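Local atomic coordinates of glucoamylase (Thermoanaerobacterium thermosaccharolyticum, PDB entry 1LF6), a protein that catalyses the hydrolysis of terminal alpha-1,4-linked glucose from the non-reducing ends of glucan chains, probably releasing beta-D-glucose. Residues A[558-563]-A[604-609]; A[435-440]-A[597-602]. One frame throughout, in Å; residues are numbered along the deposited sequence.

Contact 1: residues A[558-563]-A[604-609]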
loop_
_atom_site.group_PDB
_atom_site.type_symbol
_atom_site.label_atom_id
_atom_site.label_comp_id
_atom_site.label_asym_id
_atom_site.label_seq_id
_atom_site.Cartn_x
_atom_site.Cartn_y
_atom_site.Cartn_z
ATOM N N VAL A 558 -16.943 25.627 6.804
ATOM C CA VAL A 558 -17.540 25.161 5.562
ATOM C C VAL A 558 -17.202 23.697 5.298
ATOM O O VAL A 558 -18.053 22.919 4.852
ATOM C CB VAL A 558 -17.066 26.026 4.372
ATOM C CG1 VAL A 558 -17.632 25.491 3.078
ATOM C CG2 VAL A 558 -17.502 27.469 4.581
ATOM N N VAL A 559 -15.955 23.321 5.567
ATOM C CA VAL A 559 -15.528 21.946 5.367
ATOM C C VAL A 559 -16.305 20.981 6.265
ATOM O O VAL A 559 -16.792 19.954 5.798
ATOM C CB VAL A 559 -14.017 21.793 5.640
ATOM C CG1 VAL A 559 -13.645 20.326 5.746
ATOM C CG2 VAL A 559 -13.230 22.456 4.516
ATOM N N ASP A 560 -16.424 21.304 7.550
ATOM C CA ASP A 560 -17.144 20.424 8.462
ATOM C C ASP A 560 -18.651 20.387 8.210
ATOM O O ASP A 560 -19.317 19.401 8.532
ATOM C CB ASP A 560 -16.863 20.813 9.915
ATOM C CG ASP A 560 -15.431 20.503 10.328
ATOM O OD1 ASP A 560 -14.762 19.748 9.591
ATOM O OD2 ASP A 560 -14.987 20.996 11.384
ATOM N N SER A 561 -19.187 21.451 7.622
ATOM C CA SER A 561 -20.617 21.508 7.330
ATOM C C SER A 561 -20.955 20.763 6.045
ATOM O O SER A 561 -22.095 20.373 5.832
ATOM C CB SER A 561 -21.079 22.961 7.182
ATOM O OG SER A 561 -20.862 23.677 8.380
ATOM N N THR A 562 -19.960 20.547 5.192
ATOM C CA THR A 562 -20.227 19.894 3.919
ATOM C C THR A 562 -19.602 18.524 3.675
ATOM O O THR A 562 -20.210 17.679 3.021
ATOM C CB THR A 562 -19.809 20.818 2.750
ATOM O OG1 THR A 562 -18.387 20.984 2.755
ATOM C CG2 THR A 562 -20.448 22.186 2.903
ATOM N N ILE A 563 -18.399 18.291 4.190
ATOM C CA ILE A 563 -17.749 17.015 3.928
ATOM C C ILE A 563 -17.178 16.287 5.136
ATOM O O ILE A 563 -16.233 15.501 5.012
ATOM C CB ILE A 563 -16.640 17.178 2.859
ATOM C CG1 ILE A 563 -15.643 18.251 3.299
ATOM C CG2 ILE A 563 -17.270 17.567 1.513
ATOM C CD1 ILE A 563 -14.475 18.439 2.343
ATOM N N GLY A 604 -6.385 11.857 10.231
ATOM C CA GLY A 604 -5.070 12.087 10.794
ATOM C C GLY A 604 -4.602 13.507 10.536
ATOM O O GLY A 604 -4.056 14.157 11.429
ATOM N N GLU A 605 -4.813 14.000 9.317
ATOM C CA GLU A 605 -4.393 15.361 8.993
ATOM C C GLU A 605 -5.140 16.395 9.833
ATOM O O GLU A 605 -4.554 17.404 10.222
ATOM C CB GLU A 605 -4.569 15.654 7.496
ATOM C CG GLU A 605 -3.516 14.977 6.615
ATOM C CD GLU A 605 -3.431 15.564 5.216
ATOM O OE1 GLU A 605 -2.656 15.033 4.397
ATOM O OE2 GLU A 605 -4.129 16.560 4.930
ATOM N N ARG A 606 -6.420 16.149 10.117
ATOM C CA ARG A 606 -7.188 17.078 10.943
ATOM C C ARG A 606 -6.629 17.057 12.362
ATOM O O ARG A 606 -6.551 18.090 13.030
ATOM C CB ARG A 606 -8.675 16.702 10.991
ATOM C CG ARG A 606 -9.443 17.445 12.081
ATOM C CD ARG A 606 -9.472 18.971 11.857
ATOM N NE ARG A 606 -10.505 19.328 10.897
ATOM C CZ ARG A 606 -11.610 20.002 11.194
ATOM N NH1 ARG A 606 -12.488 20.264 10.242
ATOM N NH2 ARG A 606 -11.830 20.440 12.424
ATOM N N GLY A 607 -6.259 15.865 12.821
ATOM C CA GLY A 607 -5.702 15.727 14.152
ATOM C C GLY A 607 -4.425 16.534 14.258
ATOM O O GLY A 607 -4.167 17.181 15.272
ATOM N N MET A 608 -3.622 16.501 13.200
ATOM C CA MET A 608 -2.375 17.244 13.187
ATOM C C MET A 608 -2.669 18.735 13.234
ATOM O O MET A 608 -1.950 19.500 13.889
ATOM C CB MET A 608 -1.553 16.889 11.945
ATOM C CG MET A 608 -0.907 15.522 12.023
ATOM S SD MET A 608 0.211 15.335 13.454
ATOM C CE MET A 608 1.627 16.265 12.913
ATOM N N TYR A 609 -3.727 19.164 12.553
ATOM C CA TYR A 609 -4.076 20.579 12.598
ATOM C C TYR A 609 -4.504 20.954 14.016
ATOM O O TYR A 609 -4.133 22.010 14.524
ATOM C CB TYR A 609 -5.216 20.914 11.630
ATOM C CG TYR A 609 -5.903 22.210 12.011
ATOM C CD1 TYR A 609 -7.057 22.204 12.794
ATOM C CD2 TYR A 609 -5.343 23.445 11.674
ATOM C CE1 TYR A 609 -7.636 23.394 13.242
ATOM C CE2 TYR A 609 -5.910 24.641 12.115
ATOM C CZ TYR A 609 -7.058 24.609 12.903
ATOM O OH TYR A 609 -7.618 25.781 13.365
#

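Contact 2: residues A[435-440]-A[597-602]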
loop_
_atom_site.group_PDB
_atom_site.type_symbol
_atom_site.label_atom_id
_atom_site.label_comp_id
_atom_site.label_asym_id
_atom_site.label_seq_id
_atom_site.Cartn_x
_atom_site.Cartn_y
_atom_site.Cartn_z
ATOM N N GLU A 435 -3.196 19.251 -8.570
ATOM C CA GLU A 435 -2.995 19.298 -7.133
ATOM C C GLU A 435 -2.737 17.874 -6.658
ATOM O O GLU A 435 -2.647 16.961 -7.483
ATOM C CB GLU A 435 -4.208 19.925 -6.440
ATOM C CG GLU A 435 -5.557 19.617 -7.089
ATOM C CD GLU A 435 -5.860 18.125 -7.155
ATOM O OE1 GLU A 435 -5.645 17.509 -8.217
ATOM O OE2 GLU A 435 -6.312 17.569 -6.138
ATOM N N ARG A 436 -2.632 17.664 -5.350
ATOM C CA ARG A 436 -2.283 16.332 -4.857
ATOM C C ARG A 436 -3.206 15.145 -5.157
ATOM O O ARG A 436 -2.788 14.000 -5.025
ATOM C CB ARG A 436 -1.962 16.395 -3.360
ATOM C CG ARG A 436 -3.120 16.620 -2.425
ATOM C CD ARG A 436 -2.596 16.653 -0.992
ATOM N NE ARG A 436 -3.653 16.682 0.016
ATOM C CZ ARG A 436 -3.441 16.506 1.316
ATOM N NH1 ARG A 436 -4.455 16.540 2.171
ATOM N NH2 ARG A 436 -2.211 16.291 1.762
ATOM N N TRP A 437 -4.447 15.393 -5.563
ATOM C CA TRP A 437 -5.327 14.280 -5.887
ATOM C C TRP A 437 -5.093 13.879 -7.351
ATOM O O TRP A 437 -5.711 12.944 -7.858
ATOM C CB TRP A 437 -6.790 14.655 -5.650
ATOM C CG TRP A 437 -7.101 15.029 -4.212
ATOM C CD1 TRP A 437 -7.930 16.030 -3.791
ATOM C CD2 TRP A 437 -6.584 14.412 -3.016
ATOM N NE1 TRP A 437 -7.957 16.082 -2.415
ATOM C CE2 TRP A 437 -7.142 15.101 -1.915
ATOM C CE3 TRP A 437 -5.706 13.347 -2.771
ATOM C CZ2 TRP A 437 -6.850 14.762 -0.586
ATOM C CZ3 TRP A 437 -5.414 13.009 -1.444
ATOM C CH2 TRP A 437 -5.986 13.716 -0.371
ATOM N N GLU A 438 -4.191 14.606 -8.011
ATOM C CA GLU A 438 -3.800 14.346 -9.402
ATOM C C GLU A 438 -4.927 14.487 -10.420
ATOM O O GLU A 438 -4.965 13.749 -11.409
ATOM C CB GLU A 438 -3.222 12.938 -9.506
ATOM C CG GLU A 438 -2.275 12.571 -8.374
ATOM C CD GLU A 438 -1.573 11.253 -8.615
ATOM O OE1 GLU A 438 -2.193 10.189 -8.400
ATOM O OE2 GLU A 438 -0.401 11.285 -9.042
ATOM N N GLU A 439 -5.824 15.445 -10.210
ATOM C CA GLU A 439 -6.969 15.586 -11.105
ATOM C C GLU A 439 -7.188 16.915 -11.809
ATOM O O GLU A 439 -7.727 16.954 -12.914
ATOM C CB GLU A 439 -8.243 15.241 -10.323
ATOM C CG GLU A 439 -8.129 13.940 -9.536
ATOM C CD GLU A 439 -9.310 13.705 -8.610
ATOM O OE1 GLU A 439 -9.805 14.683 -8.010
ATOM O OE2 GLU A 439 -9.727 12.539 -8.462
ATOM N N ILE A 440 -6.773 18.007 -11.191
ATOM C CA ILE A 440 -7.027 19.307 -11.790
ATOM C C ILE A 440 -5.914 20.302 -11.506
ATOM O O ILE A 440 -5.213 20.188 -10.495
ATOM C CB ILE A 440 -8.359 19.858 -11.248
ATOM C CG1 ILE A 440 -8.741 21.153 -11.964
ATOM C CG2 ILE A 440 -8.255 20.051 -9.738
ATOM C CD1 ILE A 440 -10.139 21.629 -11.599
ATOM N N ARG A 597 -15.226 7.969 -0.878
ATOM C CA ARG A 597 -15.626 7.760 0.503
ATOM C C ARG A 597 -14.721 8.498 1.488
ATOM O O ARG A 597 -13.972 9.394 1.098
ATOM C CB ARG A 597 -15.680 6.256 0.790
ATOM C CG ARG A 597 -16.559 5.489 -0.210
ATOM C CD ARG A 597 -18.057 5.848 -0.100
ATOM N NE ARG A 597 -18.863 5.251 -1.168
ATOM C CZ ARG A 597 -20.195 5.198 -1.175
ATOM N NH1 ARG A 597 -20.891 5.701 -0.168
ATOM N NH2 ARG A 597 -20.836 4.648 -2.199
ATOM N N LEU A 598 -14.809 8.133 2.761
ATOM C CA LEU A 598 -14.030 8.772 3.821
ATOM C C LEU A 598 -12.588 8.284 3.895
ATOM O O LEU A 598 -12.323 7.094 3.781
ATOM C CB LEU A 598 -14.719 8.547 5.168
ATOM C CG LEU A 598 -15.851 9.491 5.602
ATOM C CD1 LEU A 598 -16.538 10.126 4.414
ATOM C CD2 LEU A 598 -16.840 8.705 6.456
ATOM N N TRP A 599 -11.664 9.215 4.106
ATOM C CA TRP A 599 -10.251 8.877 4.182
ATOM C C TRP A 599 -9.678 8.998 5.586
ATOM O O TRP A 599 -9.540 10.100 6.119
ATOM C CB TRP A 599 -9.438 9.776 3.243
ATOM C CG TRP A 599 -9.642 9.491 1.778
ATOM C CD1 TRP A 599 -10.832 9.373 1.117
ATOM C CD2 TRP A 599 -8.618 9.328 0.791
ATOM N NE1 TRP A 599 -10.614 9.151 -0.219
ATOM C CE2 TRP A 599 -9.263 9.118 -0.449
ATOM C CE3 TRP A 599 -7.218 9.340 0.834
ATOM C CZ2 TRP A 599 -8.554 8.919 -1.641
ATOM C CZ3 TRP A 599 -6.511 9.144 -0.352
ATOM C CH2 TRP A 599 -7.185 8.936 -1.575
ATOM N N PRO A 600 -9.343 7.863 6.217
ATOM C CA PRO A 600 -8.781 8.005 7.563
ATOM C C PRO A 600 -7.544 8.909 7.512
ATOM O O PRO A 600 -7.168 9.527 8.507
ATOM C CB PRO A 600 -8.468 6.558 7.978
ATOM C CG PRO A 600 -8.635 5.739 6.713
ATOM C CD PRO A 600 -9.680 6.462 5.925
ATOM N N LEU A 601 -6.919 8.987 6.340
ATOM C CA LEU A 601 -5.751 9.850 6.155
ATOM C C LEU A 601 -6.128 11.277 6.552
ATOM O O LEU A 601 -5.370 11.959 7.231
ATOM C CB LEU A 601 -5.301 9.840 4.688
ATOM C CG LEU A 601 -4.313 10.926 4.233
ATOM C CD1 LEU A 601 -3.000 10.807 4.995
ATOM C CD2 LEU A 601 -4.070 10.793 2.734
ATOM N N LEU A 602 -7.308 11.720 6.124
ATOM C CA LEU A 602 -7.766 13.065 6.430
ATOM C C LEU A 602 -8.158 13.233 7.894
ATOM O O LEU A 602 -8.210 14.353 8.404
ATOM C CB LEU A 602 -8.918 13.450 5.500
ATOM C CG LEU A 602 -8.454 13.443 4.038
ATOM C CD1 LEU A 602 -9.599 13.848 3.117
ATOM C CD2 LEU A 602 -7.258 14.392 3.888
#

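Contact 1: residues A[558-563]-A[604-609]
A salt bridge between Asp560 and Arg606 spans two helices of the catalytic domain, joining the last turn of helix 550-562 to the middle of helix 600-612. The backbones stay well apart, with the CA atoms of Asp560 and Arg606 10.8 Å from each other, so the long side chain of Arg606 and the short one of Asp560 meet from opposite directions. Arg606 has CG anti to the backbone N (chi1 167°) and then folds twice, at chi2 and chi3, which carries the guanidinium out to the carboxylate. The carboxylate and guanidinium planes are inclined by 20°. NH1 of Arg606 donates to the syn side of Asp560 OD2 at 2.8 Å with an N-H...O angle of 152°, while Arg606 NH2 adds a weak, bent bond to the same oxygen at 3.4 Å. OD1 of Asp560 is modelled too near Arg606 NH1 for that distance to be trusted; it also accepts a hydrogen bond from Trp573 NE1. With an alanine in place of Asp560, the buried guanidinium would probably be left without its main counter-charge and Trp573 NE1 without its acceptor. Leu556 packs on Arg606. The bridge thus ties together two helices within the catalytic (alpha/alpha) barrel, the six-hairpin toroid of family 15 glycoside hydrolases.

Contact 2: residues A[435-440]-A[597-602]
Trp437 and Trp599 have their CA atoms 12.4 Å apart, far enough that side chains alone join the two backbones: a type I beta turn from Glu435 to Glu438 and a loop that enters helix 600-612 with Trp599 at its N-cap. The turn belongs to an active-site loop of the (alpha/alpha) barrel; Glu435 and Glu438 probably serve as proton acceptor and proton donor. Glu435 OE1 receives the backbone N-H groups of Glu439 and Ile440, and OE2 that of Trp437, which, with a salt bridge from Arg504 to OE2, holds the carboxylate in place. Across the contact no hydrogen bond forms. Trp437 directs its edge at the face of Trp599 in a tilted edge-to-face pair, planes inclined at 51°, meeting through CZ3 of Trp437 and CZ3 of Trp599, 4.2 Å apart. Leu602 CD2 lies at the edge of the Trp437 ring, 4.5 Å from CH2, and reaches Arg436 NH1 at 3.9 Å. Trp437 NE1 is hydrogen-bonded to Asp533 OD2. Arg436 runs extended toward its salt-bridge partner Glu605, while its chi1 of 72°, with CG between the backbone N and carbonyl carbon, lays CG over the centre of the Trp437 ring, 4.1 Å above its plane.

Contacts 1 and 2 have centres 13 Å apart on the same side of the chain's centre, and both draw on helix 600-612: contact 2 its N-cap and first turn, contact 1 the turns that follow. Along the chain the segments alternate, 435-440, 558-563, 597-602, 604-609, so two earlier parts of the catalytic domain converge on one helix and its N-cap. A salt bridge between Arg436 NH1 and Glu605 OE2, 2.8 Å long, joins the contacts directly. Trp573 forms a second link, hydrogen-bonded to Asp560 through its indole NE1 and to Trp599 through its backbone. A single barrel helix is thereby connected both to the probable catalytic loop and to helix 550-562, further from the annotated sites.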